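Local coordinates for ebony (Drosophila melanogaster, PDB 6DYM), which probably joins beta-alanine to amines as a nonribosomal peptide synthetase, this chain being its C-terminal, atypical condensation domain for peptide-bond formation, at residues A[28-36]-A[196-204]; A[98-107]-A[180-190]. All blocks are in the same frame, centred on the assembly; numbering follows the deposited sequence.

In the fold
Residues 28-36 follow helix 14-25 and lead toward helix 41-58; the chain then runs through the sheet strands and helix 93-111 before strand 178-184. Contact 2 closes the inner loop, packing 98-107 of that helix against 180-190, the end of edge strand 178-184 and the turn beyond it. Contact 1 closes the wider loop around it by bringing 196-204, just before strand 205-212, back to 28-36. The centres of the two contacts lie about 13 Å apart. N186 joins them through probable hydrogen bonds to A200 O and D202 OD1, while the rings of F99 and F197 meet between the helix and the loops. Together they tie the first interhelical loop to the 178-184 edge of the GNAT-like sheet.

Contact 1: residues A[28-36]-A[196-204]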
loop_
_atom_site.group_PDB
_atom_site.type_symbol
_atom_site.label_atom_id
_atom_site.label_comp_id
_atom_site.label_asym_id
_atom_site.label_seq_id
_atom_site.Cartn_x
_atom_site.Cartn_y
_atom_site.Cartn_z
ATOM N N LYS A 28 -8.601 6.161 9.226
ATOM C CA LYS A 28 -9.125 6.128 7.863
ATOM C C LYS A 28 -9.189 4.718 7.287
ATOM O O LYS A 28 -10.084 4.438 6.481
ATOM C CB LYS A 28 -8.272 6.997 6.930
ATOM C CG LYS A 28 -7.869 8.401 7.436
ATOM C CD LYS A 28 -8.896 9.080 8.338
ATOM C CE LYS A 28 -8.229 10.148 9.216
ATOM N NZ LYS A 28 -6.879 9.710 9.690
ATOM N N ALA A 29 -8.296 3.822 7.701
ATOM C CA ALA A 29 -8.131 2.553 7.002
ATOM C C ALA A 29 -9.344 1.642 7.178
ATOM O O ALA A 29 -9.911 1.521 8.270
ATOM C CB ALA A 29 -6.865 1.852 7.482
ATOM N N ASP A 30 -9.730 0.978 6.086
ATOM C CA ASP A 30 -10.978 0.227 6.069
ATOM C C ASP A 30 -10.912 -1.045 6.906
ATOM O O ASP A 30 -11.952 -1.509 7.381
ATOM C CB ASP A 30 -11.360 -0.093 4.624
ATOM C CG ASP A 30 -11.537 1.163 3.778
ATOM O OD1 ASP A 30 -10.523 1.833 3.474
ATOM O OD2 ASP A 30 -12.693 1.484 3.423
ATOM N N LEU A 31 -9.724 -1.608 7.116
ATOM C CA LEU A 31 -9.599 -2.812 7.930
ATOM C C LEU A 31 -9.379 -2.493 9.403
ATOM O O LEU A 31 -10.006 -3.112 10.270
ATOM C CB LEU A 31 -8.447 -3.675 7.415
ATOM C CG LEU A 31 -8.676 -4.335 6.059
ATOM C CD1 LEU A 31 -7.423 -5.087 5.644
ATOM C CD2 LEU A 31 -9.886 -5.268 6.107
ATOM N N GLU A 32 -8.502 -1.531 9.703
ATOM C CA GLU A 32 -8.178 -1.206 11.088
ATOM C C GLU A 32 -9.352 -0.602 11.848
ATOM O O GLU A 32 -9.353 -0.651 13.082
ATOM C CB GLU A 32 -6.992 -0.243 11.142
ATOM C CG GLU A 32 -5.693 -0.849 10.667
ATOM C CD GLU A 32 -5.423 -0.584 9.198
ATOM O OE1 GLU A 32 -6.226 -1.029 8.349
ATOM O OE2 GLU A 32 -4.405 0.072 8.892
ATOM N N GLN A 33 -10.341 -0.031 11.151
ATOM C CA GLN A 33 -11.492 0.532 11.849
ATOM C C GLN A 33 -12.255 -0.539 12.614
ATOM O O GLN A 33 -12.941 -0.233 13.596
ATOM C CB GLN A 33 -12.423 1.237 10.862
ATOM C CG GLN A 33 -13.130 0.291 9.910
ATOM C CD GLN A 33 -14.057 1.006 8.942
ATOM O OE1 GLN A 33 -14.800 1.910 9.323
ATOM N NE2 GLN A 33 -14.002 0.610 7.678
ATOM N N TRP A 34 -12.152 -1.795 12.184
ATOM C CA TRP A 34 -12.846 -2.886 12.848
ATOM C C TRP A 34 -12.032 -3.503 13.975
ATOM O O TRP A 34 -12.572 -4.313 14.738
ATOM C CB TRP A 34 -13.232 -3.955 11.818
ATOM C CG TRP A 34 -13.994 -3.375 10.663
ATOM C CD1 TRP A 34 -13.575 -3.278 9.369
ATOM C CD2 TRP A 34 -15.301 -2.789 10.707
ATOM N NE1 TRP A 34 -14.545 -2.672 8.601
ATOM C CE2 TRP A 34 -15.613 -2.362 9.399
ATOM C CE3 TRP A 34 -16.238 -2.585 11.726
ATOM C CZ2 TRP A 34 -16.824 -1.744 9.085
ATOM C CZ3 TRP A 34 -17.438 -1.972 11.412
ATOM C CH2 TRP A 34 -17.721 -1.560 10.100
ATOM N N LEU A 35 -10.761 -3.132 14.104
ATOM C CA LEU A 35 -9.913 -3.591 15.195
ATOM C C LEU A 35 -9.935 -2.651 16.391
ATOM O O LEU A 35 -9.250 -2.922 17.385
ATOM C CB LEU A 35 -8.470 -3.765 14.711
ATOM C CG LEU A 35 -8.238 -4.724 13.544
ATOM C CD1 LEU A 35 -6.777 -4.696 13.108
ATOM C CD2 LEU A 35 -8.660 -6.128 13.926
ATOM N N LYS A 36 -10.690 -1.558 16.317
ATOM C CA LYS A 36 -10.794 -0.645 17.447
ATOM C C LYS A 36 -11.446 -1.355 18.633
ATOM O O LYS A 36 -12.353 -2.176 18.446
ATOM C CB LYS A 36 -11.604 0.595 17.062
ATOM C CG LYS A 36 -10.903 1.524 16.078
ATOM C CD LYS A 36 -11.722 2.790 15.819
ATOM C CE LYS A 36 -11.300 3.467 14.521
ATOM N NZ LYS A 36 -9.816 3.594 14.406
ATOM N N PRO A 196 -11.948 -10.939 13.015
ATOM C CA PRO A 196 -11.610 -9.580 13.478
ATOM C C PRO A 196 -12.304 -8.472 12.705
ATOM O O PRO A 196 -12.531 -7.393 13.270
ATOM C CB PRO A 196 -10.084 -9.518 13.307
ATOM C CG PRO A 196 -9.750 -10.609 12.331
ATOM C CD PRO A 196 -10.768 -11.689 12.557
ATOM N N PHE A 197 -12.643 -8.694 11.433
ATOM C CA PHE A 197 -13.436 -7.749 10.655
ATOM C C PHE A 197 -14.887 -8.200 10.516
ATOM O O PHE A 197 -15.570 -7.804 9.567
ATOM C CB PHE A 197 -12.810 -7.527 9.276
ATOM C CG PHE A 197 -11.305 -7.600 9.267
ATOM C CD1 PHE A 197 -10.547 -6.650 9.937
ATOM C CD2 PHE A 197 -10.648 -8.618 8.590
ATOM C CE1 PHE A 197 -9.158 -6.714 9.940
ATOM C CE2 PHE A 197 -9.254 -8.690 8.588
ATOM C CZ PHE A 197 -8.512 -7.738 9.268
ATOM N N GLY A 198 -15.374 -9.015 11.462
ATOM C CA GLY A 198 -16.691 -9.619 11.318
ATOM C C GLY A 198 -17.834 -8.623 11.318
ATOM O O GLY A 198 -18.886 -8.881 10.727
ATOM N N ASP A 199 -17.651 -7.474 11.971
ATOM C CA ASP A 199 -18.682 -6.440 11.989
ATOM C C ASP A 199 -18.733 -5.614 10.707
ATOM O O ASP A 199 -19.624 -4.768 10.573
ATOM C CB ASP A 199 -18.469 -5.504 13.184
ATOM C CG ASP A 199 -18.768 -6.175 14.517
ATOM O OD1 ASP A 199 -19.667 -7.043 14.568
ATOM O OD2 ASP A 199 -18.103 -5.831 15.516
ATOM N N ALA A 200 -17.808 -5.824 9.771
ATOM C CA ALA A 200 -17.828 -5.066 8.531
ATOM C C ALA A 200 -19.005 -5.504 7.659
ATOM O O ALA A 200 -19.442 -6.655 7.726
ATOM C CB ALA A 200 -16.514 -5.251 7.773
ATOM N N PRO A 201 -19.546 -4.603 6.836
ATOM C CA PRO A 201 -20.640 -4.998 5.943
ATOM C C PRO A 201 -20.162 -6.011 4.914
ATOM O O PRO A 201 -18.973 -6.108 4.602
ATOM C CB PRO A 201 -21.060 -3.681 5.279
ATOM C CG PRO A 201 -19.855 -2.805 5.391
ATOM C CD PRO A 201 -19.200 -3.178 6.690
ATOM N N ASP A 202 -21.117 -6.780 4.385
ATOM C CA ASP A 202 -20.795 -7.776 3.368
ATOM C C ASP A 202 -20.127 -7.157 2.151
ATOM O O ASP A 202 -19.386 -7.846 1.441
ATOM C CB ASP A 202 -22.059 -8.520 2.932
ATOM C CG ASP A 202 -22.477 -9.589 3.920
ATOM O OD1 ASP A 202 -21.944 -9.600 5.047
ATOM O OD2 ASP A 202 -23.346 -10.415 3.572
ATOM N N GLU A 203 -20.356 -5.869 1.911
ATOM C CA GLU A 203 -19.876 -5.197 0.716
ATOM C C GLU A 203 -18.422 -4.762 0.813
ATOM O O GLU A 203 -17.852 -4.348 -0.204
ATOM C CB GLU A 203 -20.765 -3.982 0.420
ATOM C CG GLU A 203 -22.211 -4.344 0.040
ATOM C CD GLU A 203 -23.055 -4.844 1.216
ATOM O OE1 GLU A 203 -22.813 -4.404 2.362
ATOM O OE2 GLU A 203 -23.959 -5.684 0.991
ATOM N N GLN A 204 -17.801 -4.836 1.990
ATOM C CA GLN A 204 -16.398 -4.459 2.106
ATOM C C GLN A 204 -15.528 -5.620 1.644
ATOM O O GLN A 204 -15.557 -6.705 2.241
ATOM C CB GLN A 204 -16.035 -4.062 3.533
ATOM C CG GLN A 204 -14.566 -3.677 3.655
ATOM C CD GLN A 204 -14.204 -3.110 5.009
ATOM O OE1 GLN A 204 -15.077 -2.809 5.821
ATOM N NE2 GLN A 204 -12.907 -2.959 5.260
#
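W34 and F197 approach to 5.4 Å between CA atoms, where 30-34, wound with helical backbone angles, meets a segment built of two type I turns, F197 to A200 and P201 to Q204. The indole of W34 is the main bearing surface. A200 CB sits over its five-membered ring, 3.6 Å from the centroid; D199 O lies over the same face, and Q33 CG covers the opposite one. At the rim, W34 NE1 donates to Q204 OE1 (2.8 Å, 150° at the hydrogen). The other half of that amide is held too: Q204 NE2 gives a straighter bond to D30 O (2.7 Å, 162°), arriving above the carbonyl plane, while Q33 NE2 reaches D30 O from the opposite face at 3.0 Å. Q204 reaches both partners because its chain is extended, CG anti to the backbone N (chi1 180°). Replacing W34 with alanine would probably leave Q204 OE1 without its donor, set the amide freer to turn and strip A200 of its aromatic platform. Beside this, the F197 ring is sandwiched between L31 CD2, 4.0 Å from its centroid, and P196 CG. L35 CD2 lies alongside P196 CB at 3.7 Å. The contact joins the loop between helices 14-25 and 41-58 to that before strand 205-212, loops that in GNAT-type folds often border the acceptor-substrate site, a role only inferred here.

Contact 2: residues A[98-107]-A[180-190]; sequences EFLEFCEGPI and LLNFQVNEYVH
An aromatic cluster packs helix 93-111 onto the end of edge strand 178-184 and the loop that follows it: F99 and F102 come from the helix, F183 from the strand and Y188 from the loop. The helix runs roughly antiparallel to the strand, their local axes 9.3 Å apart at 152°. With its CG anti to the backbone N (chi1 167°), F102 turns its edge onto the face of F183: a T-shaped pair with planes at 74° and F102 CE2 3.5 Å from F183 CZ. The face of F102 in turn receives the edge of Y188, whose CD1 stands over the ring centre. Y188 is gripped from the helix by F99 as well, CD1 of F99 coming over the tyrosine face to 3.4 Å from Y188 CG. The edge of F99 meets F183 CD2. Farther along the helix the packing becomes aliphatic: I107 CG2 touches L180 CD1 at 3.5 Å, I107 CD1 touches L181 CB, and L181 CD2 rests on C103 CB. At the other end the contact turns polar. One water, lying in the planes of both the Y188 and H190 rings, is hydrogen-bonded to Y188 OH (2.7 Å) and H190 ND1 (2.6 Å) and donates to E98 OE1 (2.6 Å). V208 and A206 of strand 205-212 continue the apolar layer beneath C103 and F99, giving the helix-on-sheet packing of an alpha/beta, GNAT-like domain.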
loop_
_atom_site.group_PDB
_atom_site.type_symbol
_atom_site.label_atom_id
_atom_site.label_comp_id
_atom_site.label_asym_id
_atom_site.label_seq_id
_atom_site.Cartn_x
_atom_site.Cartn_y
_atom_site.Cartn_z
ATOM N N GLU A 98 -1.413 -10.319 8.587
ATOM C CA GLU A 98 -1.693 -11.737 8.395
ATOM C C GLU A 98 -2.853 -11.937 7.428
ATOM O O GLU A 98 -2.836 -12.866 6.612
ATOM C CB GLU A 98 -1.975 -12.406 9.739
ATOM C CG GLU A 98 -0.747 -12.500 10.637
ATOM C CD GLU A 98 -0.990 -13.321 11.893
ATOM O OE1 GLU A 98 -2.158 -13.661 12.175
ATOM O OE2 GLU A 98 -0.008 -13.620 12.605
ATOM N N PHE A 99 -3.866 -11.065 7.491
ATOM C CA PHE A 99 -4.969 -11.147 6.537
ATOM C C PHE A 99 -4.496 -10.856 5.118
ATOM O O PHE A 99 -4.931 -11.514 4.167
ATOM C CB PHE A 99 -6.084 -10.178 6.935
ATOM C CG PHE A 99 -7.166 -10.033 5.896
ATOM C CD1 PHE A 99 -7.906 -11.134 5.487
ATOM C CD2 PHE A 99 -7.457 -8.794 5.340
ATOM C CE1 PHE A 99 -8.909 -11.008 4.537
ATOM C CE2 PHE A 99 -8.456 -8.661 4.389
ATOM C CZ PHE A 99 -9.184 -9.773 3.988
ATOM N N LEU A 100 -3.613 -9.864 4.951
ATOM C CA LEU A 100 -3.085 -9.580 3.620
ATOM C C LEU A 100 -2.273 -10.759 3.089
ATOM O O LEU A 100 -2.358 -11.093 1.902
ATOM C CB LEU A 100 -2.249 -8.301 3.647
ATOM C CG LEU A 100 -3.025 -7.030 4.026
ATOM C CD1 LEU A 100 -2.107 -5.817 4.077
ATOM C CD2 LEU A 100 -4.183 -6.793 3.075
ATOM N N GLU A 101 -1.493 -11.415 3.951
ATOM C CA GLU A 101 -0.783 -12.613 3.508
ATOM C C GLU A 101 -1.760 -13.740 3.185
ATOM O O GLU A 101 -1.539 -14.508 2.241
ATOM C CB GLU A 101 0.232 -13.049 4.566
ATOM C CG GLU A 101 1.038 -14.307 4.206
ATOM C CD GLU A 101 1.889 -14.149 2.950
ATOM O OE1 GLU A 101 2.324 -15.184 2.398
ATOM O OE2 GLU A 101 2.125 -12.999 2.506
ATOM N N PHE A 102 -2.855 -13.839 3.946
ATOM C CA PHE A 102 -3.918 -14.788 3.619
ATOM C C PHE A 102 -4.424 -14.570 2.197
ATOM O O PHE A 102 -4.641 -15.534 1.449
ATOM C CB PHE A 102 -5.047 -14.645 4.649
ATOM C CG PHE A 102 -6.338 -15.338 4.278
ATOM C CD1 PHE A 102 -6.593 -16.638 4.703
ATOM C CD2 PHE A 102 -7.323 -14.666 3.560
ATOM C CE1 PHE A 102 -7.787 -17.269 4.389
ATOM C CE2 PHE A 102 -8.523 -15.292 3.239
ATOM C CZ PHE A 102 -8.757 -16.596 3.657
ATOM N N CYS A 103 -4.594 -13.302 1.799
ATOM C CA CYS A 103 -5.071 -12.974 0.457
ATOM C C CYS A 103 -3.989 -13.153 -0.600
ATOM O O CYS A 103 -4.263 -13.672 -1.686
ATOM C CB CYS A 103 -5.585 -11.530 0.408
ATOM S SG CYS A 103 -6.991 -11.152 1.484
ATOM N N GLU A 104 -2.765 -12.711 -0.308
ATOM C CA GLU A 104 -1.705 -12.616 -1.306
ATOM C C GLU A 104 -0.892 -13.897 -1.444
ATOM O O GLU A 104 -0.523 -14.272 -2.562
ATOM C CB GLU A 104 -0.759 -11.464 -0.955
ATOM C CG GLU A 104 -1.426 -10.105 -1.017
ATOM C CD GLU A 104 -0.568 -8.977 -0.468
ATOM O OE1 GLU A 104 0.538 -9.248 0.046
ATOM O OE2 GLU A 104 -1.015 -7.814 -0.540
ATOM N N GLY A 105 -0.591 -14.558 -0.329
ATOM C CA GLY A 105 0.367 -15.642 -0.294
ATOM C C GLY A 105 0.119 -16.750 -1.298
ATOM O O GLY A 105 0.971 -17.045 -2.145
ATOM N N PRO A 106 -1.042 -17.408 -1.204
ATOM C CA PRO A 106 -1.331 -18.509 -2.142
ATOM C C PRO A 106 -1.257 -18.099 -3.601
ATOM O O PRO A 106 -0.805 -18.883 -4.443
ATOM C CB PRO A 106 -2.755 -18.935 -1.745
ATOM C CG PRO A 106 -2.868 -18.551 -0.302
ATOM C CD PRO A 106 -2.061 -17.296 -0.144
ATOM N N ILE A 107 -1.684 -16.879 -3.924
ATOM C CA ILE A 107 -1.647 -16.419 -5.307
ATOM C C ILE A 107 -0.216 -16.097 -5.726
ATOM O O ILE A 107 0.257 -16.550 -6.775
ATOM C CB ILE A 107 -2.572 -15.201 -5.480
ATOM C CG1 ILE A 107 -4.030 -15.608 -5.237
ATOM C CG2 ILE A 107 -2.362 -14.577 -6.841
ATOM C CD1 ILE A 107 -5.000 -14.441 -5.168
ATOM N N LEU A 180 -7.400 -11.018 -9.043
ATOM C CA LEU A 180 -7.058 -12.406 -8.757
ATOM C C LEU A 180 -7.780 -12.974 -7.544
ATOM O O LEU A 180 -7.826 -14.200 -7.389
ATOM C CB LEU A 180 -5.544 -12.553 -8.553
ATOM C CG LEU A 180 -4.728 -12.291 -9.821
ATOM C CD1 LEU A 180 -3.258 -12.599 -9.602
ATOM C CD2 LEU A 180 -5.284 -13.099 -10.981
ATOM N N LEU A 181 -8.334 -12.119 -6.689
ATOM C CA LEU A 181 -9.131 -12.557 -5.550
ATOM C C LEU A 181 -10.017 -11.396 -5.130
ATOM O O LEU A 181 -9.545 -10.258 -5.047
ATOM C CB LEU A 181 -8.244 -12.997 -4.379
ATOM C CG LEU A 181 -8.958 -13.455 -3.101
ATOM C CD1 LEU A 181 -9.570 -14.835 -3.287
ATOM C CD2 LEU A 181 -8.008 -13.443 -1.905
ATOM N N ASN A 182 -11.287 -11.679 -4.872
ATOM C CA ASN A 182 -12.213 -10.685 -4.336
ATOM C C ASN A 182 -12.773 -11.278 -3.052
ATOM O O ASN A 182 -13.759 -12.015 -3.080
ATOM C CB ASN A 182 -13.318 -10.344 -5.343
ATOM C CG ASN A 182 -14.246 -9.253 -4.845
ATOM O OD1 ASN A 182 -14.366 -9.019 -3.642
ATOM N ND2 ASN A 182 -14.899 -8.570 -5.775
ATOM N N PHE A 183 -12.156 -10.949 -1.924
ATOM C CA PHE A 183 -12.490 -11.602 -0.667
ATOM C C PHE A 183 -13.357 -10.706 0.205
ATOM O O PHE A 183 -13.096 -9.509 0.345
ATOM C CB PHE A 183 -11.230 -12.008 0.098
ATOM C CG PHE A 183 -11.495 -13.000 1.196
ATOM C CD1 PHE A 183 -11.580 -14.355 0.918
ATOM C CD2 PHE A 183 -11.680 -12.578 2.503
ATOM C CE1 PHE A 183 -11.835 -15.269 1.929
ATOM C CE2 PHE A 183 -11.938 -13.488 3.516
ATOM C CZ PHE A 183 -12.017 -14.831 3.227
ATOM N N GLN A 184 -14.387 -11.308 0.798
ATOM C CA GLN A 184 -15.272 -10.633 1.742
ATOM C C GLN A 184 -14.584 -10.574 3.103
ATOM O O GLN A 184 -14.398 -11.607 3.752
ATOM C CB GLN A 184 -16.601 -11.378 1.818
ATOM C CG GLN A 184 -17.729 -10.644 2.518
ATOM C CD GLN A 184 -19.047 -11.377 2.372
ATOM O OE1 GLN A 184 -19.498 -11.643 1.259
ATOM N NE2 GLN A 184 -19.663 -11.723 3.497
ATOM N N VAL A 185 -14.234 -9.365 3.554
ATOM C CA VAL A 185 -13.336 -9.247 4.703
ATOM C C VAL A 185 -13.995 -9.737 5.991
ATOM O O VAL A 185 -13.296 -10.163 6.917
ATOM C CB VAL A 185 -12.810 -7.802 4.848
ATOM C CG1 VAL A 185 -12.296 -7.281 3.508
ATOM C CG2 VAL A 185 -13.875 -6.883 5.422
ATOM N N ASN A 186 -15.330 -9.711 6.084
ATOM C CA ASN A 186 -15.960 -10.180 7.320
ATOM C C ASN A 186 -16.027 -11.701 7.418
ATOM O O ASN A 186 -16.551 -12.218 8.410
ATOM C CB ASN A 186 -17.364 -9.569 7.499
ATOM C CG ASN A 186 -18.376 -10.022 6.450
ATOM O OD1 ASN A 186 -18.242 -11.076 5.827
ATOM N ND2 ASN A 186 -19.410 -9.207 6.255
ATOM N N GLU A 187 -15.512 -12.428 6.428
ATOM C CA GLU A 187 -15.424 -13.878 6.507
ATOM C C GLU A 187 -14.052 -14.370 6.958
ATOM O O GLU A 187 -13.883 -15.576 7.167
ATOM C CB GLU A 187 -15.770 -14.501 5.147
ATOM C CG GLU A 187 -17.149 -14.111 4.620
ATOM C CD GLU A 187 -18.243 -15.080 5.030
ATOM O OE1 GLU A 187 -19.275 -15.137 4.324
ATOM O OE2 GLU A 187 -18.076 -15.786 6.050
ATOM N N TYR A 188 -13.074 -13.481 7.114
ATOM C CA TYR A 188 -11.743 -13.918 7.513
ATOM C C TYR A 188 -11.734 -14.327 8.982
ATOM O O TYR A 188 -12.230 -13.595 9.846
ATOM C CB TYR A 188 -10.711 -12.819 7.271
ATOM C CG TYR A 188 -9.339 -13.210 7.782
ATOM C CD1 TYR A 188 -8.615 -14.226 7.167
ATOM C CD2 TYR A 188 -8.784 -12.590 8.898
ATOM C CE1 TYR A 188 -7.367 -14.602 7.637
ATOM C CE2 TYR A 188 -7.534 -12.956 9.373
ATOM C CZ TYR A 188 -6.833 -13.964 8.739
ATOM O OH TYR A 188 -5.594 -14.339 9.206
ATOM N N VAL A 189 -11.155 -15.492 9.264
ATOM C CA VAL A 189 -11.083 -16.043 10.613
ATOM C C VAL A 189 -9.647 -15.951 11.102
ATOM O O VAL A 189 -8.717 -16.366 10.402
ATOM C CB VAL A 189 -11.574 -17.499 10.670
ATOM C CG1 VAL A 189 -11.736 -17.939 12.124
ATOM C CG2 VAL A 189 -12.874 -17.646 9.915
ATOM N N HIS A 190 -9.475 -15.407 12.302
ATOM C CA HIS A 190 -8.187 -15.304 12.964
ATOM C C HIS A 190 -7.778 -16.667 13.527
ATOM O O HIS A 190 -8.574 -17.608 13.589
ATOM C CB HIS A 190 -8.263 -14.252 14.071
ATOM C CG HIS A 190 -6.938 -13.881 14.658
ATOM N ND1 HIS A 190 -5.829 -13.613 13.885
ATOM C CD2 HIS A 190 -6.548 -13.727 15.945
ATOM C CE1 HIS A 190 -4.812 -13.312 14.672
ATOM N NE2 HIS A 190 -5.220 -13.374 15.926
HETATM O O HOH W 1 -4.652 -13.738 11.610
#